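Alcohol dehydrogenase (Aeropyrum pernix, PDB 1H2B) probably catalyses the NAD+-dependent oxidation of alcohols as a zinc-containing dehydrogenase of a hyperthermophilic archaeon. Local coordinates at residues R291-T294 and I295-I298; V268-T271 and P272-G276. One frame throughout, in Å; residues are numbered along the deposited sequence.

Contact 1. Residues R291-T294 and I295-I298; sequences RFPT and IRVI. With NAJ (nicotinamide-adenine-dinucleotide (acidic form)), chain I.
F292 turns its CG anti to the backbone N (chi1 -167°), which carries the ring forward to the first turn of the following helix, and that turn brings the CB of R296 up against it. F292 CE2 lies 3.5 Å from R296 CB. Beyond CB the arginine chain sets its CG anti to the carbonyl carbon and bends at its third torsion (chi3 54°), and together these bring NE within 3.7 Å of F292 CZ. The ring and guanidinium planes stand 68° apart, far from a parallel stack. V297 arrives from another direction: its CG2 sits in the plane of the ring, at the edge, 3.6 Å from F292 CD2.

The backbone here passes straight from a strand into a helix, and P293 occupies the N-cap position. Its carbonyl oxygen receives V297 N at 3.1 Å, in the carbonyl plane, and also a weak bond from R296 N. The bond from V297 N is the first of the i to i+4 series, and I298 N to T294 O, at 3.0 Å, continues it.

Strand residues R291 to P293 pair antiparallel with a strand of the second subunit, extending the sheet across the interface, and T294 OG1 is hydrogen-bonded to G288 O and G287 N of that subunit. On the helix, I298 CB approaches to 3.7 Å from N7N, the carboxamide nitrogen of the dinucleotide bound by the second subunit.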
loop_
_atom_site.group_PDB
_atom_site.type_symbol
_atom_site.label_atom_id
_atom_site.label_comp_id
_atom_site.label_asym_id
_atom_site.label_seq_id
_atom_site.Cartn_x
_atom_site.Cartn_y
_atom_site.Cartn_z
ATOM N N ARG B 291 2.005 -18.737 -20.981
ATOM C CA ARG B 291 1.220 -19.979 -20.923
ATOM C C ARG B 291 1.539 -20.750 -19.660
ATOM O O ARG B 291 2.632 -21.336 -19.502
ATOM C CB ARG B 291 1.428 -20.940 -22.097
ATOM C CG ARG B 291 2.536 -20.606 -23.077
ATOM C CD ARG B 291 2.292 -21.128 -24.494
ATOM N NE ARG B 291 1.928 -20.093 -25.475
ATOM C CZ ARG B 291 0.725 -19.975 -26.039
ATOM N NH1 ARG B 291 -0.245 -20.823 -25.728
ATOM N NH2 ARG B 291 0.479 -19.012 -26.928
ATOM N N PHE B 292 0.609 -20.736 -18.726
ATOM C CA PHE B 292 0.907 -21.286 -17.415
ATOM C C PHE B 292 -0.365 -21.865 -16.822
ATOM O O PHE B 292 -1.420 -21.253 -16.955
ATOM C CB PHE B 292 1.459 -20.167 -16.513
ATOM C CG PHE B 292 2.088 -20.633 -15.242
ATOM C CD1 PHE B 292 3.332 -21.259 -15.242
ATOM C CD2 PHE B 292 1.481 -20.403 -14.024
ATOM C CE1 PHE B 292 3.955 -21.663 -14.054
ATOM C CE2 PHE B 292 2.110 -20.766 -12.841
ATOM C CZ PHE B 292 3.327 -21.400 -12.838
ATOM N N PRO B 293 -0.331 -23.030 -16.183
ATOM C CA PRO B 293 -1.578 -23.610 -15.653
ATOM C C PRO B 293 -2.199 -22.774 -14.499
ATOM O O PRO B 293 -1.495 -22.390 -13.545
ATOM C CB PRO B 293 -1.144 -24.997 -15.117
ATOM C CG PRO B 293 0.246 -25.217 -15.613
ATOM C CD PRO B 293 0.841 -23.905 -15.975
ATOM N N THR B 294 -3.492 -22.493 -14.583
ATOM C CA THR B 294 -4.099 -21.775 -13.433
ATOM C C THR B 294 -4.048 -22.510 -12.109
ATOM O O THR B 294 -4.064 -21.881 -11.063
ATOM C CB THR B 294 -5.543 -21.293 -13.739
ATOM O OG1 THR B 294 -6.347 -22.421 -14.127
ATOM C CG2 THR B 294 -5.574 -20.264 -14.897
ATOM N N ILE B 295 -4.030 -23.841 -12.125
ATOM C CA ILE B 295 -3.909 -24.550 -10.856
ATOM C C ILE B 295 -2.612 -24.181 -10.125
ATOM O O ILE B 295 -2.597 -24.140 -8.896
ATOM C CB ILE B 295 -4.088 -26.096 -11.037
ATOM C CG1 ILE B 295 -4.270 -26.756 -9.665
ATOM C CG2 ILE B 295 -2.910 -26.701 -11.830
ATOM C CD1 ILE B 295 -4.796 -28.223 -9.707
ATOM N N ARG B 296 -1.539 -23.886 -10.878
ATOM C CA ARG B 296 -0.290 -23.421 -10.289
ATOM C C ARG B 296 -0.381 -21.959 -9.887
ATOM O O ARG B 296 0.215 -21.586 -8.859
ATOM C CB ARG B 296 0.886 -23.630 -11.235
ATOM C CG ARG B 296 1.158 -25.130 -11.380
ATOM C CD ARG B 296 2.486 -25.427 -11.996
ATOM N NE ARG B 296 3.558 -24.745 -11.269
ATOM C CZ ARG B 296 4.688 -25.322 -10.892
ATOM N NH1 ARG B 296 4.894 -26.606 -11.168
ATOM N NH2 ARG B 296 5.613 -24.611 -10.255
ATOM N N VAL B 297 -1.096 -21.158 -10.683
ATOM C CA VAL B 297 -1.315 -19.727 -10.322
ATOM C C VAL B 297 -1.965 -19.635 -8.936
ATOM O O VAL B 297 -1.476 -18.891 -8.053
ATOM C CB VAL B 297 -2.212 -19.010 -11.320
ATOM C CG1 VAL B 297 -2.410 -17.567 -10.850
ATOM C CG2 VAL B 297 -1.509 -18.959 -12.705
ATOM N N ILE B 298 -2.992 -20.445 -8.689
ATOM C CA ILE B 298 -3.654 -20.331 -7.380
ATOM C C ILE B 298 -2.930 -21.117 -6.310
ATOM O O ILE B 298 -2.826 -20.651 -5.188
ATOM C CB ILE B 298 -5.179 -20.671 -7.509
ATOM C CG1 ILE B 298 -5.433 -22.153 -7.781
ATOM C CG2 ILE B 298 -5.835 -19.788 -8.601
ATOM C CD1 ILE B 298 -5.769 -22.944 -6.486
HETATM P PA NAJ I . -19.404 -23.547 -9.205
HETATM O O1A NAJ I . -19.532 -24.777 -10.060
HETATM O O2A NAJ I . -20.386 -23.331 -8.043
HETATM O O5B NAJ I . -19.586 -22.206 -10.051
HETATM C C5B NAJ I . -19.051 -22.053 -11.373
HETATM C C4B NAJ I . -19.953 -21.015 -12.020
HETATM O O4B NAJ I . -19.346 -20.662 -13.279
HETATM C C3B NAJ I . -21.380 -21.504 -12.267
HETATM O O3B NAJ I . -22.357 -20.555 -11.806
HETATM C C2B NAJ I . -21.332 -21.642 -13.782
HETATM O O2B NAJ I . -22.617 -21.556 -14.418
HETATM C C1B NAJ I . -20.393 -20.514 -14.228
HETATM N N9A NAJ I . -19.810 -20.681 -15.559
HETATM C C8A NAJ I . -19.446 -21.844 -16.253
HETATM N N7A NAJ I . -18.908 -21.498 -17.454
HETATM C C5A NAJ I . -18.934 -20.136 -17.540
HETATM C C6A NAJ I . -18.534 -19.243 -18.503
HETATM N N6A NAJ I . -18.026 -19.621 -19.684
HETATM N N1A NAJ I . -18.641 -17.903 -18.237
HETATM C C2A NAJ I . -19.202 -17.425 -17.065
HETATM N N3A NAJ I . -19.615 -18.314 -16.136
HETATM C C4A NAJ I . -19.486 -19.646 -16.375
HETATM O O3 NAJ I . -17.898 -23.526 -8.696
HETATM P PN NAJ I . -17.299 -22.977 -7.301
HETATM O O1N NAJ I . -17.346 -24.023 -6.286
HETATM O O2N NAJ I . -17.871 -21.648 -7.013
HETATM O O5D NAJ I . -15.750 -22.882 -7.712
HETATM C C5D NAJ I . -15.377 -21.908 -8.685
HETATM C C4D NAJ I . -13.947 -22.170 -9.131
HETATM O O4D NAJ I . -13.073 -21.779 -8.057
HETATM C C3D NAJ I . -13.632 -23.644 -9.384
HETATM O O3D NAJ I . -12.574 -23.713 -10.357
HETATM C C2D NAJ I . -13.098 -24.117 -8.025
HETATM O O2D NAJ I . -12.303 -25.269 -8.060
HETATM C C1D NAJ I . -12.272 -22.869 -7.668
HETATM N N1N NAJ I . -11.850 -22.685 -6.280
HETATM C C2N NAJ I . -10.721 -21.943 -6.091
HETATM C C3N NAJ I . -10.289 -21.665 -4.806
HETATM C C7N NAJ I . -9.019 -20.905 -4.609
HETATM O O7N NAJ I . -8.636 -20.763 -3.329
HETATM N N7N NAJ I . -8.307 -20.318 -5.576
HETATM C C4N NAJ I . -11.005 -22.112 -3.647
HETATM C C5N NAJ I . -12.262 -22.723 -3.921
HETATM C C6N NAJ I . -12.648 -23.029 -5.212
#

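Contact 2. Residues V268-T271 and P272-G276; sequences VDYT and PYLLG. With NAJ (nicotinamide-adenine-dinucleotide (acidic form)), chain C.
Helix 265-270 and the turn that follows it belong to the Rossmann-type nucleotide-binding domain, and here Y270, packed against L274, reaches the adenine of the bound dinucleotide. The phenol oxygen Y270 OH is hydrogen-bonded to N1A of the adenine at 2.8 Å, and N1A lies in the plane of the tyrosine ring, at its edge. With CG set between the backbone N and the carbonyl carbon (chi1 75°), the ring of Y270 can meet the adenine with OH and the leucine with CE1, which lies 4.2 Å from L274 CD1. The same methyl touches T271 CG2. A phenylalanine in place of Y270 lacks the hydroxyl, and adenine N1A would probably be left without this partner.

P272 breaks the helical bonding because it has no N-H to give: its CD instead lies 3.1 Å from V268 O. The chain continues in tighter turns. Y273 N bonds to Y270 O at 2.9 Å. Next along the chain, L274 N bonds to T271 O at 3.0 Å, and in both bonds the donor stands well above the plane of the carbonyl it meets. D269 O lies in the plane of the Y273 ring, at the edge, 3.3 Å from CD1. T271 OG1 turns back along the helix to bond T267 O.

L274 leads the chain into strand 275-276, with L274 and G276 bonded through their backbones to V255. L274 packs on strand 189-193 and, with Y273, on helix 242-249, while V268, P272 and Y273 lean on strand 289-293.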
loop_
_atom_site.group_PDB
_atom_site.type_symbol
_atom_site.label_atom_id
_atom_site.label_comp_id
_atom_site.label_asym_id
_atom_site.label_seq_id
_atom_site.Cartn_x
_atom_site.Cartn_y
_atom_site.Cartn_z
ATOM N N VAL B 268 9.695 -16.415 -21.353
ATOM C CA VAL B 268 8.304 -16.370 -20.855
ATOM C C VAL B 268 7.883 -17.768 -20.410
ATOM O O VAL B 268 7.064 -17.913 -19.511
ATOM C CB VAL B 268 7.415 -15.760 -21.970
ATOM C CG1 VAL B 268 5.916 -15.895 -21.684
ATOM C CG2 VAL B 268 7.763 -14.299 -22.152
ATOM N N ASP B 269 8.513 -18.767 -20.992
ATOM C CA ASP B 269 8.195 -20.125 -20.593
ATOM C C ASP B 269 8.800 -20.526 -19.290
ATOM O O ASP B 269 8.138 -21.176 -18.509
ATOM C CB ASP B 269 8.499 -21.098 -21.654
ATOM C CG ASP B 269 7.373 -21.108 -22.708
ATOM O OD1 ASP B 269 6.124 -20.888 -22.422
ATOM O OD2 ASP B 269 7.717 -21.292 -23.824
ATOM N N TYR B 270 10.050 -20.125 -19.025
ATOM C CA TYR B 270 10.657 -20.580 -17.775
ATOM C C TYR B 270 10.488 -19.642 -16.570
ATOM O O TYR B 270 10.505 -20.114 -15.403
ATOM C CB TYR B 270 12.152 -20.995 -17.945
ATOM C CG TYR B 270 13.213 -19.901 -18.098
ATOM C CD1 TYR B 270 13.622 -19.124 -16.997
ATOM C CD2 TYR B 270 13.885 -19.742 -19.319
ATOM C CE1 TYR B 270 14.607 -18.184 -17.138
ATOM C CE2 TYR B 270 14.894 -18.791 -19.484
ATOM C CZ TYR B 270 15.245 -18.028 -18.377
ATOM O OH TYR B 270 16.252 -17.101 -18.495
ATOM N N THR B 271 10.324 -18.343 -16.838
ATOM C CA THR B 271 10.336 -17.429 -15.688
ATOM C C THR B 271 9.207 -17.656 -14.667
ATOM O O THR B 271 9.450 -17.536 -13.494
ATOM C CB THR B 271 10.429 -15.957 -16.085
ATOM O OG1 THR B 271 9.426 -15.639 -17.066
ATOM C CG2 THR B 271 11.810 -15.689 -16.763
ATOM N N PRO B 272 7.980 -18.038 -15.050
ATOM C CA PRO B 272 6.956 -18.304 -14.023
ATOM C C PRO B 272 7.375 -19.439 -13.104
ATOM O O PRO B 272 6.966 -19.429 -11.953
ATOM C CB PRO B 272 5.710 -18.692 -14.837
ATOM C CG PRO B 272 5.960 -18.070 -16.208
ATOM C CD PRO B 272 7.471 -18.178 -16.426
ATOM N N TYR B 273 8.201 -20.392 -13.594
ATOM C CA TYR B 273 8.588 -21.548 -12.815
ATOM C C TYR B 273 9.712 -21.199 -11.840
ATOM O O TYR B 273 10.070 -22.065 -11.010
ATOM C CB TYR B 273 9.007 -22.689 -13.757
ATOM C CG TYR B 273 7.805 -23.283 -14.446
ATOM C CD1 TYR B 273 7.418 -22.818 -15.680
ATOM C CD2 TYR B 273 7.034 -24.238 -13.819
ATOM C CE1 TYR B 273 6.277 -23.352 -16.340
ATOM C CE2 TYR B 273 5.865 -24.769 -14.458
ATOM C CZ TYR B 273 5.523 -24.296 -15.695
ATOM O OH TYR B 273 4.403 -24.809 -16.303
ATOM N N LEU B 274 10.248 -19.965 -11.922
ATOM C CA LEU B 274 11.220 -19.501 -10.900
ATOM C C LEU B 274 10.552 -19.082 -9.589
ATOM O O LEU B 274 11.207 -18.977 -8.545
ATOM C CB LEU B 274 12.052 -18.314 -11.412
ATOM C CG LEU B 274 12.791 -18.528 -12.742
ATOM C CD1 LEU B 274 13.399 -17.225 -13.197
ATOM C CD2 LEU B 274 13.814 -19.652 -12.547
ATOM N N LEU B 275 9.243 -18.852 -9.638
ATOM C CA LEU B 275 8.566 -18.205 -8.514
ATOM C C LEU B 275 8.302 -19.128 -7.334
ATOM O O LEU B 275 7.838 -20.276 -7.475
ATOM C CB LEU B 275 7.210 -17.661 -8.970
ATOM C CG LEU B 275 7.273 -16.601 -10.079
ATOM C CD1 LEU B 275 5.819 -16.225 -10.454
ATOM C CD2 LEU B 275 8.087 -15.329 -9.715
ATOM N N GLY B 276 8.564 -18.588 -6.154
ATOM C CA GLY B 276 8.165 -19.255 -4.932
ATOM C C GLY B 276 6.748 -18.863 -4.541
ATOM O O GLY B 276 6.042 -18.183 -5.299
HETATM P PA NAJ C . 18.457 -6.424 -25.175
HETATM O O1A NAJ C . 18.525 -7.106 -26.513
HETATM O O2A NAJ C . 19.481 -5.329 -24.833
HETATM O O5B NAJ C . 18.649 -7.450 -23.967
HETATM C C5B NAJ C . 18.078 -8.766 -23.979
HETATM C C4B NAJ C . 18.987 -9.573 -23.067
HETATM O O4B NAJ C . 18.351 -10.851 -22.869
HETATM C C3B NAJ C . 20.392 -9.790 -23.629
HETATM O O3B NAJ C . 21.408 -9.490 -22.658
HETATM C C2B NAJ C . 20.292 -11.270 -23.971
HETATM O O2B NAJ C . 21.559 -11.946 -24.012
HETATM C C1B NAJ C . 19.371 -11.840 -22.885
HETATM N N9A NAJ C . 18.743 -13.119 -23.213
HETATM C C8A NAJ C . 18.325 -13.637 -24.447
HETATM N N7A NAJ C . 17.760 -14.859 -24.251
HETATM C C5A NAJ C . 17.820 -15.131 -22.915
HETATM C C6A NAJ C . 17.415 -16.196 -22.149
HETATM N N6A NAJ C . 16.860 -17.300 -22.668
HETATM N N1A NAJ C . 17.566 -16.118 -20.789
HETATM C C2A NAJ C . 18.176 -15.039 -20.174
HETATM N N3A NAJ C . 18.594 -14.008 -20.941
HETATM C C4A NAJ C . 18.422 -14.060 -22.288
HETATM O O3 NAJ C . 16.969 -5.881 -25.038
HETATM P PN NAJ C . 16.429 -4.559 -24.286
HETATM O O1N NAJ C . 16.479 -3.412 -25.185
HETATM O O2N NAJ C . 17.046 -4.471 -22.948
HETATM O O5D NAJ C . 14.871 -4.937 -24.199
HETATM C C5D NAJ C . 14.495 -6.024 -23.355
HETATM C C4D NAJ C . 13.045 -6.391 -23.630
HETATM O O4D NAJ C . 12.216 -5.357 -23.070
HETATM C C3D NAJ C . 12.682 -6.430 -25.114
HETATM O O3D NAJ C . 11.593 -7.356 -25.282
HETATM C C2D NAJ C . 12.178 -5.005 -25.382
HETATM O O2D NAJ C . 11.352 -4.861 -26.502
HETATM C C1D NAJ C . 11.398 -4.801 -24.071
HETATM N N1N NAJ C . 11.025 -3.439 -23.687
HETATM C C2N NAJ C . 9.923 -3.324 -22.891
HETATM C C3N NAJ C . 9.539 -2.077 -22.429
HETATM C C7N NAJ C . 8.297 -1.951 -21.609
HETATM O O7N NAJ C . 7.958 -0.692 -21.283
HETATM N N7N NAJ C . 7.571 -2.970 -21.137
HETATM C C4N NAJ C . 10.279 -0.887 -22.736
HETATM C C5N NAJ C . 11.509 -1.110 -23.417
HETATM C C6N NAJ C . 11.846 -2.356 -23.908
#

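Contact 2 comes first in the chain and contact 1 follows it, yet their centres lie only 11 Å apart and the two touch through aromatic and proline side chains. F292 is the main bridge: its ring meets that of Y273 edge-to-face, with F292 CE1 3.5 Å from Y273 CZ, and its CD1 lies 3.5 Å from P272 CB. P293 CD adds a touch on Y273 OH at 3.7 Å. The two contacts face different copies of the dinucleotide. Segment 268-271 bonds to the adenine of its own subunit's copy through Y270, whereas helix residue I298 approaches the nicotinamide end of the second subunit's, and its side chain is about 4 Å from a bound octanoic acid.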